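TetR-family transcriptional regulator (PDB 2G7L) probably regulates transcription as a dimer, binding DNA through an N-terminal helix-turn-helix domain and sensing an unidentified ligand through its all-helical C-terminal domain. Local coordinates at residues A[78-83]-A[125-130]; A[88-93]-A[213-218]; A[109-114]-A[158-163]; A[142-147]-A[224-229]. All coordinates share one frame; numbering follows the deposited sequence.

Contact 1 of 4, residues A[78-83]-A[125-130]; sequences VDLTGA and LRLVER
In the all-helical C-terminal domain of this TetR-family protein, the connection that follows helix 63-74 and precedes helix 89-106 lies against the flank of helix 122-136, and Leu80 is the residue that makes the join. Its CG, anti to the carbonyl carbon (chi1 -58°), points the branch at the helix, where the two methyl groups part. CD1 settles on the backbone between Arg126 and Leu127, 3.2 Å from Arg126 O and 3.7 Å from Arg126 CB. The Arg126 chain, bent at chi3, brings its guanidinium back so that one face lies over the same Leu80 CD1, off-centre toward the rim. CD2 turns inward instead and meets Leu127 CD1 at 4.0 Å, the two leucines crossing at about a right angle. Val78 CG2 adds a looser contact, 4.2 Å from the same Leu127 CD1. On the other flank Arg130, bent at chi2, slides past Leu80 in the opposite direction; its NE comes within 3.3 Å of Leu80 O, but the angle is too poor for a hydrogen bond. The polar tip of Arg130 instead makes a weak hydrogen bond to Gln92. Val78 and Leu127 both also touch helix 89-106, at Ser99 and at Val96 and Tyr100 respectively, so loop and helix share that neighbour, while Glu129 of helix 122-136 accepts hydrogen bonds from backbone N atoms of Ala193 and Ile194 of the second subunit.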
loop_
_atom_site.group_PDB
_atom_site.type_symbol
_atom_site.label_atom_id
_atom_site.label_comp_id
_atom_site.label_asym_id
_atom_site.label_seq_id
_atom_site.Cartn_x
_atom_site.Cartn_y
_atom_site.Cartn_z
ATOM N N VAL A 78 -19.347 7.085 4.374
ATOM C CA VAL A 78 -18.813 6.686 5.703
ATOM C C VAL A 78 -19.316 7.486 6.940
ATOM O O VAL A 78 -19.441 8.729 6.921
ATOM C CB VAL A 78 -17.225 6.368 5.719
ATOM C CG1 VAL A 78 -16.500 6.858 4.483
ATOM C CG2 VAL A 78 -16.525 6.860 7.006
ATOM N N ASP A 79 -19.616 6.709 7.992
ATOM C CA ASP A 79 -20.193 7.171 9.271
ATOM C C ASP A 79 -19.138 7.746 10.225
ATOM O O ASP A 79 -18.374 7.001 10.851
ATOM C CB ASP A 79 -20.940 6.020 9.984
ATOM C CG ASP A 79 -21.108 4.738 9.104
ATOM O OD1 ASP A 79 -21.814 3.798 9.573
ATOM O OD2 ASP A 79 -20.555 4.641 7.973
ATOM N N LEU A 80 -19.101 9.072 10.318
ATOM C CA LEU A 80 -18.213 9.792 11.224
ATOM C C LEU A 80 -18.961 10.233 12.506
ATOM O O LEU A 80 -18.580 11.194 13.201
ATOM C CB LEU A 80 -17.618 10.997 10.496
ATOM C CG LEU A 80 -16.822 10.714 9.214
ATOM C CD1 LEU A 80 -16.104 11.951 8.857
ATOM C CD2 LEU A 80 -15.838 9.577 9.394
ATOM N N THR A 81 -20.033 9.498 12.793
ATOM C CA THR A 81 -20.931 9.717 13.924
ATOM C C THR A 81 -20.798 8.555 14.910
ATOM O O THR A 81 -20.604 8.777 16.120
ATOM C CB THR A 81 -22.421 9.746 13.442
ATOM O OG1 THR A 81 -22.691 8.608 12.590
ATOM C CG2 THR A 81 -22.744 11.047 12.699
ATOM N N GLY A 82 -20.910 7.331 14.362
ATOM C CA GLY A 82 -21.052 6.070 15.113
ATOM C C GLY A 82 -21.888 4.991 14.399
ATOM O O GLY A 82 -22.519 5.255 13.347
ATOM N N ALA A 83 -21.888 3.781 14.989
ATOM C CA ALA A 83 -22.569 2.566 14.474
ATOM C C ALA A 83 -23.613 2.055 15.465
ATOM O O ALA A 83 -24.583 1.385 15.084
ATOM C CB ALA A 83 -21.547 1.451 14.195
ATOM N N LEU A 125 -10.815 15.202 4.450
ATOM C CA LEU A 125 -10.502 16.067 5.588
ATOM C C LEU A 125 -11.410 15.801 6.819
ATOM O O LEU A 125 -10.948 15.912 7.950
ATOM C CB LEU A 125 -10.568 17.552 5.162
ATOM C CG LEU A 125 -9.208 18.174 4.818
ATOM C CD1 LEU A 125 -8.472 17.327 3.771
ATOM C CD2 LEU A 125 -9.457 19.588 4.312
ATOM N N ARG A 126 -12.674 15.445 6.590
ATOM C CA ARG A 126 -13.564 15.050 7.673
ATOM C C ARG A 126 -13.258 13.678 8.285
ATOM O O ARG A 126 -13.361 13.495 9.512
ATOM C CB ARG A 126 -15.050 15.091 7.251
ATOM C CG ARG A 126 -15.652 16.552 7.300
ATOM C CD ARG A 126 -17.157 16.537 6.941
ATOM N NE ARG A 126 -17.518 15.361 6.139
ATOM C CZ ARG A 126 -18.333 14.372 6.527
ATOM N NH1 ARG A 126 -18.904 14.409 7.741
ATOM N NH2 ARG A 126 -18.570 13.334 5.693
ATOM N N LEU A 127 -12.982 12.699 7.415
ATOM C CA LEU A 127 -12.404 11.428 7.860
ATOM C C LEU A 127 -11.165 11.650 8.667
ATOM O O LEU A 127 -11.088 11.138 9.755
ATOM C CB LEU A 127 -12.078 10.508 6.690
ATOM C CG LEU A 127 -11.460 9.142 7.063
ATOM C CD1 LEU A 127 -12.547 8.173 7.541
ATOM C CD2 LEU A 127 -10.841 8.613 5.752
ATOM N N VAL A 128 -10.191 12.393 8.172
ATOM C CA VAL A 128 -8.985 12.578 8.958
ATOM C C VAL A 128 -9.208 13.273 10.300
ATOM O O VAL A 128 -8.654 12.827 11.305
ATOM C CB VAL A 128 -7.606 12.968 8.177
ATOM C CG1 VAL A 128 -7.640 12.842 6.637
ATOM C CG2 VAL A 128 -6.730 14.110 8.808
ATOM N N GLU A 129 -10.056 14.322 10.312
ATOM C CA GLU A 129 -10.359 15.081 11.543
ATOM C C GLU A 129 -10.890 14.105 12.610
ATOM O O GLU A 129 -10.472 14.117 13.726
ATOM C CB GLU A 129 -11.416 16.191 11.210
ATOM C CG GLU A 129 -12.051 16.815 12.427
ATOM C CD GLU A 129 -11.106 17.753 13.086
ATOM O OE1 GLU A 129 -10.088 18.057 12.418
ATOM O OE2 GLU A 129 -11.359 18.169 14.276
ATOM N N ARG A 130 -11.817 13.258 12.226
ATOM C CA ARG A 130 -12.443 12.324 13.087
ATOM C C ARG A 130 -11.495 11.200 13.585
ATOM O O ARG A 130 -11.612 10.723 14.708
ATOM C CB ARG A 130 -13.566 11.673 12.288
ATOM C CG ARG A 130 -14.376 10.597 13.067
ATOM C CD ARG A 130 -15.061 11.231 14.347
ATOM N NE ARG A 130 -15.952 10.252 14.976
ATOM C CZ ARG A 130 -16.335 10.297 16.257
ATOM N NH1 ARG A 130 -15.885 11.268 17.079
ATOM N NH2 ARG A 130 -17.128 9.333 16.704
#

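Contact 2 of 4, residues A[88-93]-A[213-218]; sequences DWREQL and SFDVLV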
loop_
_atom_site.group_PDB
_atom_site.type_symbol
_atom_site.label_atom_id
_atom_site.label_comp_id
_atom_site.label_asym_id
_atom_site.label_seq_id
_atom_site.Cartn_x
_atom_site.Cartn_y
_atom_site.Cartn_z
ATOM N N ASP A 88 -16.713 4.942 23.729
ATOM C CA ASP A 88 -15.241 5.162 23.738
ATOM C C ASP A 88 -14.343 4.682 22.567
ATOM O O ASP A 88 -14.714 3.847 21.726
ATOM C CB ASP A 88 -14.524 5.169 25.114
ATOM C CG ASP A 88 -13.676 6.502 25.342
ATOM O OD1 ASP A 88 -12.888 6.551 26.305
ATOM O OD2 ASP A 88 -13.788 7.509 24.579
ATOM N N TRP A 89 -13.159 5.289 22.578
ATOM C CA TRP A 89 -12.507 5.798 21.393
ATOM C C TRP A 89 -11.981 4.707 20.466
ATOM O O TRP A 89 -12.089 4.817 19.243
ATOM C CB TRP A 89 -11.413 6.775 21.829
ATOM C CG TRP A 89 -10.305 6.105 22.618
ATOM C CD1 TRP A 89 -10.173 6.048 23.990
ATOM C CD2 TRP A 89 -9.179 5.399 22.079
ATOM N NE1 TRP A 89 -9.018 5.372 24.326
ATOM C CE2 TRP A 89 -8.407 4.938 23.176
ATOM C CE3 TRP A 89 -8.742 5.110 20.772
ATOM C CZ2 TRP A 89 -7.233 4.188 23.003
ATOM C CZ3 TRP A 89 -7.599 4.362 20.612
ATOM C CH2 TRP A 89 -6.848 3.916 21.720
ATOM N N ARG A 90 -11.470 3.627 21.057
ATOM C CA ARG A 90 -10.742 2.594 20.321
ATOM C C ARG A 90 -11.693 1.791 19.474
ATOM O O ARG A 90 -11.411 1.484 18.318
ATOM C CB ARG A 90 -9.940 1.688 21.290
ATOM C CG ARG A 90 -9.120 0.656 20.584
ATOM C CD ARG A 90 -8.073 0.065 21.462
ATOM N NE ARG A 90 -7.415 -1.046 20.796
ATOM C CZ ARG A 90 -6.101 -1.275 20.869
ATOM N NH1 ARG A 90 -5.329 -0.459 21.594
ATOM N NH2 ARG A 90 -5.558 -2.335 20.238
ATOM N N GLU A 91 -12.826 1.445 20.059
ATOM C CA GLU A 91 -13.866 0.720 19.325
ATOM C C GLU A 91 -14.519 1.554 18.176
ATOM O O GLU A 91 -14.856 1.014 17.091
ATOM C CB GLU A 91 -14.937 0.276 20.320
ATOM C CG GLU A 91 -16.226 -0.274 19.685
ATOM C CD GLU A 91 -17.432 -0.170 20.641
ATOM O OE1 GLU A 91 -17.547 0.864 21.363
ATOM O OE2 GLU A 91 -18.262 -1.133 20.660
ATOM N N GLN A 92 -14.728 2.843 18.437
ATOM C CA GLN A 92 -15.295 3.753 17.449
ATOM C C GLN A 92 -14.272 4.060 16.351
ATOM O O GLN A 92 -14.634 4.095 15.201
ATOM C CB GLN A 92 -15.668 5.069 18.111
ATOM C CG GLN A 92 -16.993 5.095 18.935
ATOM C CD GLN A 92 -17.126 6.408 19.693
ATOM O OE1 GLN A 92 -17.843 7.329 19.263
ATOM N NE2 GLN A 92 -16.396 6.522 20.800
ATOM N N LEU A 93 -13.008 4.300 16.714
ATOM C CA LEU A 93 -11.868 4.274 15.737
ATOM C C LEU A 93 -11.921 3.049 14.828
ATOM O O LEU A 93 -11.900 3.139 13.606
ATOM C CB LEU A 93 -10.508 4.313 16.455
ATOM C CG LEU A 93 -9.388 5.257 15.972
ATOM C CD1 LEU A 93 -8.099 4.630 16.260
ATOM C CD2 LEU A 93 -9.433 5.731 14.524
ATOM N N SER A 213 -4.231 -6.199 12.281
ATOM C CA SER A 213 -3.273 -5.071 12.189
ATOM C C SER A 213 -3.763 -3.736 12.791
ATOM O O SER A 213 -2.965 -2.824 13.183
ATOM C CB SER A 213 -2.774 -4.877 10.770
ATOM O OG SER A 213 -3.812 -4.463 9.965
ATOM N N PHE A 214 -5.068 -3.579 12.868
ATOM C CA PHE A 214 -5.609 -2.433 13.616
ATOM C C PHE A 214 -5.053 -2.389 15.059
ATOM O O PHE A 214 -4.433 -1.394 15.518
ATOM C CB PHE A 214 -7.161 -2.472 13.620
ATOM C CG PHE A 214 -7.769 -1.422 14.532
ATOM C CD1 PHE A 214 -7.966 -0.123 14.081
ATOM C CD2 PHE A 214 -8.057 -1.706 15.864
ATOM C CE1 PHE A 214 -8.484 0.870 14.972
ATOM C CE2 PHE A 214 -8.571 -0.711 16.746
ATOM C CZ PHE A 214 -8.791 0.554 16.284
ATOM N N ASP A 215 -5.241 -3.494 15.771
ATOM C CA ASP A 215 -4.620 -3.652 17.141
ATOM C C ASP A 215 -3.119 -3.538 17.141
ATOM O O ASP A 215 -2.558 -2.819 17.942
ATOM C CB ASP A 215 -5.058 -5.001 17.730
ATOM C CG ASP A 215 -6.524 -4.997 18.102
ATOM O OD1 ASP A 215 -6.925 -3.942 18.638
ATOM O OD2 ASP A 215 -7.248 -6.015 17.887
ATOM N N VAL A 216 -2.454 -4.167 16.180
ATOM C CA VAL A 216 -0.998 -4.047 16.112
ATOM C C VAL A 216 -0.612 -2.598 16.001
ATOM O O VAL A 216 0.327 -2.098 16.665
ATOM C CB VAL A 216 -0.429 -4.852 14.839
ATOM C CG1 VAL A 216 0.986 -4.559 14.594
ATOM C CG2 VAL A 216 -0.685 -6.283 14.990
ATOM N N LEU A 217 -1.323 -1.896 15.105
ATOM C CA LEU A 217 -0.942 -0.517 14.835
ATOM C C LEU A 217 -1.289 0.364 16.007
ATOM O O LEU A 217 -0.478 1.205 16.427
ATOM C CB LEU A 217 -1.667 -0.034 13.546
ATOM C CG LEU A 217 -0.896 -0.501 12.287
ATOM C CD1 LEU A 217 -1.800 -0.404 11.133
ATOM C CD2 LEU A 217 0.315 0.462 12.084
ATOM N N VAL A 218 -2.496 0.217 16.531
ATOM C CA VAL A 218 -2.882 1.097 17.731
ATOM C C VAL A 218 -1.936 0.906 18.933
ATOM O O VAL A 218 -1.308 1.870 19.505
ATOM C CB VAL A 218 -4.399 0.883 18.072
ATOM C CG1 VAL A 218 -4.782 1.695 19.268
ATOM C CG2 VAL A 218 -5.242 1.407 16.855
#
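Arg90 reaches across to helix 213-218 on a stretched chain: CG is anti to the backbone N (chi1 -177°), and the chain stays extended from CG to NE. Its NH2 meets Asp215 OD1 at 2.6 Å in a nearly straight salt bridge (171° at the hydrogen). Asp215 holds CG anti to its carbonyl carbon; the acceptor lies in the guanidinium plane, whereas OD1 is approached from above the carboxylate plane. Val218 comes tip to tip with the arginine, its CG1, anti to the backbone N, lying over one guanidinium face, 3.2 Å from Arg90 NH1. The same CG1 touches the edge of the Trp89 indole at CH2, 3.9 Å away; Trp89 holds its CG in the crowded position between backbone N and carbonyl carbon. These residues join the first turn of helix 89-106 to helix 206-223 in the C-terminal domain, their short segments running at 133° to each other. Deeper in, Phe214, with CG anti to its backbone N, brings CZ to 3.4 Å from Arg90 O and CE1 to 4.0 Å from Leu93 CD1. Asn219 takes a hydrogen bond from Arg90 NH1, and Asp215 OD2 forms a second salt bridge with Arg94. An alanine at Arg90 would lose the salt bridge, the Asn219 bond and the flat group against Val218, and would probably weaken the grip between the helices. Elsewhere on helix 206-223, Val216 and Leu217 pack on Ile221 and Val216 of the second subunit.

Contact 3 of 4, residues A[109-114]-A[158-163]; sequences QLARSA and ATAAEQ
Arg112 lies alongside the C-terminal end of helix 142-161 with its guanidinium edge turned to the backbone carbonyls there. CG is anti to the carbonyl carbon (chi1 -72°) and the chain runs extended to NE, which donates to Ala161 O at 2.9 Å. That bond falls on a lone pair in the carbonyl plane but is bent at the hydrogen (143°). NH2 adds two weak hydrogen bonds, to Gln163 O at 2.8 Å and to Ala161 O at 3.3 Å. The positive group thus meets carbonyls where a helix dipole carries its partial negative charge, which would probably favour the pairing. Both helices belong to the C-terminal domain, which in TetR regulators commonly binds the ligand and probably does so here. They approach closely, Arg112 CA lying 4.9 Å from Ala161 CA. Small side chains permit this: Ala111 points its CB at the other helix, 3.7 Å from Ala160 CB and 3.5 Å from Ala161 N. The aliphatic part of Arg112 completes the apolar layer, its CG resting 3.9 Å from Ala161 CB. Leu104 of helix 89-106 touches both Ala111 and Ala160, and Val116 and Leu115 of the second subunit pack on Arg112 and Ala161.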
loop_
_atom_site.group_PDB
_atom_site.type_symbol
_atom_site.label_atom_id
_atom_site.label_comp_id
_atom_site.label_asym_id
_atom_site.label_seq_id
_atom_site.Cartn_x
_atom_site.Cartn_y
_atom_site.Cartn_z
ATOM N N GLN A 109 -9.191 -0.256 -7.291
ATOM C CA GLN A 109 -8.388 0.685 -8.050
ATOM C C GLN A 109 -8.331 2.057 -7.422
ATOM O O GLN A 109 -7.325 2.729 -7.559
ATOM C CB GLN A 109 -8.867 0.792 -9.499
ATOM C CG GLN A 109 -8.035 1.743 -10.359
ATOM C CD GLN A 109 -6.546 1.426 -10.353
ATOM O OE1 GLN A 109 -6.166 0.280 -10.623
ATOM N NE2 GLN A 109 -5.689 2.451 -10.081
ATOM N N LEU A 110 -9.387 2.478 -6.695
ATOM C CA LEU A 110 -9.269 3.731 -5.928
ATOM C C LEU A 110 -8.279 3.655 -4.769
ATOM O O LEU A 110 -7.532 4.619 -4.527
ATOM C CB LEU A 110 -10.658 4.234 -5.438
ATOM C CG LEU A 110 -11.672 4.587 -6.580
ATOM C CD1 LEU A 110 -12.973 5.135 -5.970
ATOM C CD2 LEU A 110 -11.037 5.564 -7.604
ATOM N N ALA A 111 -8.283 2.538 -4.035
ATOM C CA ALA A 111 -7.186 2.242 -3.029
ATOM C C ALA A 111 -5.818 2.310 -3.717
ATOM O O ALA A 111 -4.929 3.028 -3.228
ATOM C CB ALA A 111 -7.364 0.868 -2.336
ATOM N N ARG A 112 -5.670 1.648 -4.894
ATOM C CA ARG A 112 -4.371 1.668 -5.594
ATOM C C ARG A 112 -3.940 3.065 -5.937
ATOM O O ARG A 112 -2.761 3.451 -5.752
ATOM C CB ARG A 112 -4.376 0.806 -6.853
ATOM C CG ARG A 112 -4.388 -0.672 -6.563
ATOM C CD ARG A 112 -4.708 -1.511 -7.807
ATOM N NE ARG A 112 -5.314 -2.743 -7.321
ATOM C CZ ARG A 112 -5.711 -3.758 -8.073
ATOM N NH1 ARG A 112 -5.520 -3.746 -9.382
ATOM N NH2 ARG A 112 -6.243 -4.823 -7.514
ATOM N N SER A 113 -4.879 3.872 -6.420
ATOM C CA SER A 113 -4.529 5.239 -6.792
ATOM C C SER A 113 -4.338 6.122 -5.587
ATOM O O SER A 113 -3.526 7.055 -5.619
ATOM C CB SER A 113 -5.623 5.819 -7.696
ATOM O OG SER A 113 -5.681 5.080 -8.900
ATOM N N ALA A 114 -5.084 5.846 -4.519
ATOM C CA ALA A 114 -4.928 6.621 -3.238
ATOM C C ALA A 114 -3.481 6.530 -2.639
ATOM O O ALA A 114 -2.946 7.488 -2.043
ATOM C CB ALA A 114 -6.009 6.193 -2.206
ATOM N N ALA A 158 -3.511 0.115 1.734
ATOM C CA ALA A 158 -2.623 -0.942 1.165
ATOM C C ALA A 158 -3.336 -2.272 1.129
ATOM O O ALA A 158 -3.238 -2.981 0.141
ATOM C CB ALA A 158 -1.290 -1.036 1.920
ATOM N N THR A 159 -4.088 -2.602 2.154
ATOM C CA THR A 159 -4.799 -3.905 2.184
ATOM C C THR A 159 -5.948 -4.006 1.169
ATOM O O THR A 159 -6.230 -5.081 0.608
ATOM C CB THR A 159 -5.335 -4.266 3.607
ATOM O OG1 THR A 159 -4.244 -4.345 4.545
ATOM C CG2 THR A 159 -6.036 -5.651 3.611
ATOM N N ALA A 160 -6.671 -2.903 0.990
ATOM C CA ALA A 160 -7.724 -2.845 -0.054
ATOM C C ALA A 160 -7.124 -2.878 -1.478
ATOM O O ALA A 160 -7.708 -3.470 -2.388
ATOM C CB ALA A 160 -8.612 -1.599 0.154
ATOM N N ALA A 161 -5.941 -2.258 -1.649
ATOM C CA ALA A 161 -5.173 -2.335 -2.909
ATOM C C ALA A 161 -4.921 -3.738 -3.456
ATOM O O ALA A 161 -4.895 -3.941 -4.688
ATOM C CB ALA A 161 -3.844 -1.529 -2.812
ATOM N N GLU A 162 -4.696 -4.677 -2.533
ATOM C CA GLU A 162 -4.431 -6.095 -2.804
ATOM C C GLU A 162 -5.676 -6.879 -3.169
ATOM O O GLU A 162 -5.562 -8.040 -3.521
ATOM C CB GLU A 162 -3.793 -6.762 -1.569
ATOM C CG GLU A 162 -2.398 -6.181 -1.066
ATOM C CD GLU A 162 -1.823 -6.968 0.162
ATOM O OE1 GLU A 162 -0.591 -7.233 0.169
ATOM O OE2 GLU A 162 -2.582 -7.318 1.120
ATOM N N GLN A 163 -6.870 -6.271 -3.040
ATOM C CA GLN A 163 -8.135 -6.931 -3.418
ATOM C C GLN A 163 -8.341 -6.914 -4.939
ATOM O O GLN A 163 -7.941 -5.953 -5.620
ATOM C CB GLN A 163 -9.347 -6.314 -2.698
ATOM C CG GLN A 163 -9.289 -6.312 -1.142
ATOM C CD GLN A 163 -8.738 -7.618 -0.544
ATOM O OE1 GLN A 163 -9.253 -8.697 -0.826
ATOM N NE2 GLN A 163 -7.665 -7.512 0.269
#

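Contact 4 of 4, residues A[142-147]-A[224-229]; sequences GAQVAW and TPVPGP
Val226 is the tight part of this contact, which ties the tail after helix 206-223 to the first turns of helix 142-161 in the TetR-type C-terminal domain, beside the second subunit. Its CG2 stands over the six-membered ring of Trp147, 3.9 Å from the centroid and only 5° off the ring normal, a CH-pi contact. CG2 also touches Ala143 CB, while CG1 packs on Ala143 CB at 3.7 Å and on Gln144 CG at 3.9 Å.

Gln144 extends past Val226 in the opposite direction, bringing CG to 3.2 Å from Thr224 O and OE1 to 3.3 Å from Pro225 CA. Its NE2 hydrogen-bonds Ile221 O near the end of helix 206-223. An alanine at Gln144 would lose that bond and the cover over Thr224 O, and would probably loosen the chain where it leaves the helix. Farther along, Pro227 to Pro229 are exposed, in contrast to the packed valine. Arg209 of the second subunit makes a cation-pi interaction with Trp147, and Trp212 of that subunit donates to Thr224 O. Between the two segments themselves the adhesion is thus apolar and CH-pi in kind, with polar bonds supplied by the helix end and the second subunit.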
loop_
_atom_site.group_PDB
_atom_site.type_symbol
_atom_site.label_atom_id
_atom_site.label_comp_id
_atom_site.label_asym_id
_atom_site.label_seq_id
_atom_site.Cartn_x
_atom_site.Cartn_y
_atom_site.Cartn_z
ATOM N N GLY A 142 0.978 13.972 20.945
ATOM C CA GLY A 142 0.343 14.456 19.710
ATOM C C GLY A 142 1.123 14.017 18.462
ATOM O O GLY A 142 0.513 13.788 17.409
ATOM N N ALA A 143 2.447 13.890 18.575
ATOM C CA ALA A 143 3.259 13.465 17.431
ATOM C C ALA A 143 2.845 12.066 16.978
ATOM O O ALA A 143 2.728 11.786 15.778
ATOM C CB ALA A 143 4.722 13.521 17.752
ATOM N N GLN A 144 2.539 11.204 17.949
ATOM C CA GLN A 144 2.158 9.822 17.712
ATOM C C GLN A 144 0.765 9.740 17.173
ATOM O O GLN A 144 0.422 8.839 16.346
ATOM C CB GLN A 144 2.260 9.008 18.997
ATOM C CG GLN A 144 3.711 8.820 19.394
ATOM C CD GLN A 144 3.910 8.457 20.879
ATOM O OE1 GLN A 144 4.736 9.064 21.548
ATOM N NE2 GLN A 144 3.201 7.454 21.355
ATOM N N VAL A 145 -0.105 10.642 17.631
ATOM C CA VAL A 145 -1.452 10.603 17.008
ATOM C C VAL A 145 -1.445 11.141 15.554
ATOM O O VAL A 145 -2.150 10.635 14.747
ATOM C CB VAL A 145 -2.663 11.007 17.945
ATOM C CG1 VAL A 145 -2.276 11.334 19.414
ATOM C CG2 VAL A 145 -3.734 11.826 17.288
ATOM N N ALA A 146 -0.583 12.101 15.273
ATOM C CA ALA A 146 -0.439 12.741 13.976
ATOM C C ALA A 146 0.160 11.769 12.928
ATOM O O ALA A 146 -0.436 11.596 11.877
ATOM C CB ALA A 146 0.477 14.020 14.141
ATOM N N TRP A 147 1.314 11.129 13.241
ATOM C CA TRP A 147 1.906 10.107 12.376
ATOM C C TRP A 147 1.093 8.821 12.386
ATOM O O TRP A 147 1.025 8.094 11.378
ATOM C CB TRP A 147 3.369 9.889 12.745
ATOM C CG TRP A 147 4.267 11.058 12.406
ATOM C CD1 TRP A 147 3.888 12.323 12.163
ATOM C CD2 TRP A 147 5.705 11.036 12.289
ATOM N NE1 TRP A 147 5.025 13.146 11.934
ATOM C CE2 TRP A 147 6.137 12.353 12.015
ATOM C CE3 TRP A 147 6.663 10.019 12.367
ATOM C CZ2 TRP A 147 7.500 12.682 11.812
ATOM C CZ3 TRP A 147 7.989 10.347 12.196
ATOM C CH2 TRP A 147 8.399 11.658 11.926
ATOM N N THR A 224 5.019 4.076 20.924
ATOM C CA THR A 224 6.301 4.390 20.278
ATOM C C THR A 224 6.457 5.871 20.049
ATOM O O THR A 224 5.762 6.430 19.242
ATOM C CB THR A 224 6.438 3.666 18.883
ATOM O OG1 THR A 224 6.100 2.277 18.988
ATOM C CG2 THR A 224 7.811 3.815 18.347
ATOM N N PRO A 225 7.369 6.523 20.771
ATOM C CA PRO A 225 7.689 7.940 20.561
ATOM C C PRO A 225 8.212 8.235 19.146
ATOM O O PRO A 225 8.948 7.402 18.556
ATOM C CB PRO A 225 8.812 8.195 21.568
ATOM C CG PRO A 225 8.609 7.171 22.619
ATOM C CD PRO A 225 8.136 5.948 21.901
ATOM N N VAL A 226 7.817 9.398 18.609
ATOM C CA VAL A 226 8.407 9.905 17.405
ATOM C C VAL A 226 9.678 10.690 17.652
ATOM O O VAL A 226 9.692 11.675 18.419
ATOM C CB VAL A 226 7.386 10.482 16.312
ATOM C CG1 VAL A 226 6.003 10.208 16.627
ATOM C CG2 VAL A 226 7.676 11.842 15.888
ATOM N N PRO A 227 10.793 10.181 17.087
ATOM C CA PRO A 227 12.081 10.800 17.339
ATOM C C PRO A 227 12.139 12.146 16.697
ATOM O O PRO A 227 11.227 12.515 15.950
ATOM C CB PRO A 227 13.082 9.815 16.690
ATOM C CG PRO A 227 12.363 8.514 16.716
ATOM C CD PRO A 227 10.948 8.972 16.261
ATOM N N GLY A 228 13.168 12.917 17.018
ATOM C CA GLY A 228 13.398 14.158 16.291
ATOM C C GLY A 228 13.996 13.859 14.909
ATOM O O GLY A 228 14.293 12.697 14.599
ATOM N N PRO A 229 14.192 14.907 14.079
ATOM C CA PRO A 229 14.879 14.922 12.780
ATOM C C PRO A 229 16.088 13.967 12.609
ATOM O O PRO A 229 16.995 13.951 13.472
ATOM C CB PRO A 229 15.394 16.371 12.693
ATOM C CG PRO A 229 14.813 17.125 13.917
ATOM C CD PRO A 229 13.705 16.257 14.421
#

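Overall arrangement
Contacts 1 and 2 touch through Arg130 and Gln92, with centres about 14 Å apart. Contact 3 sits nearest the middle of the chain, about 6 Å from its centre, whereas contact 4 lies about 22 Å out. Those two share helix 142-161, one near each end, their centres about 26 Å apart. Along the sequence contact 3 is nested within the loop closed by contact 2, while contacts 1 and 3, like 2 and 4, interleave. All four touch the second subunit, so the intrachain joints lie beside the dimer interface. No ligand is identified among these contacts, so their relation to any effector pocket remains open.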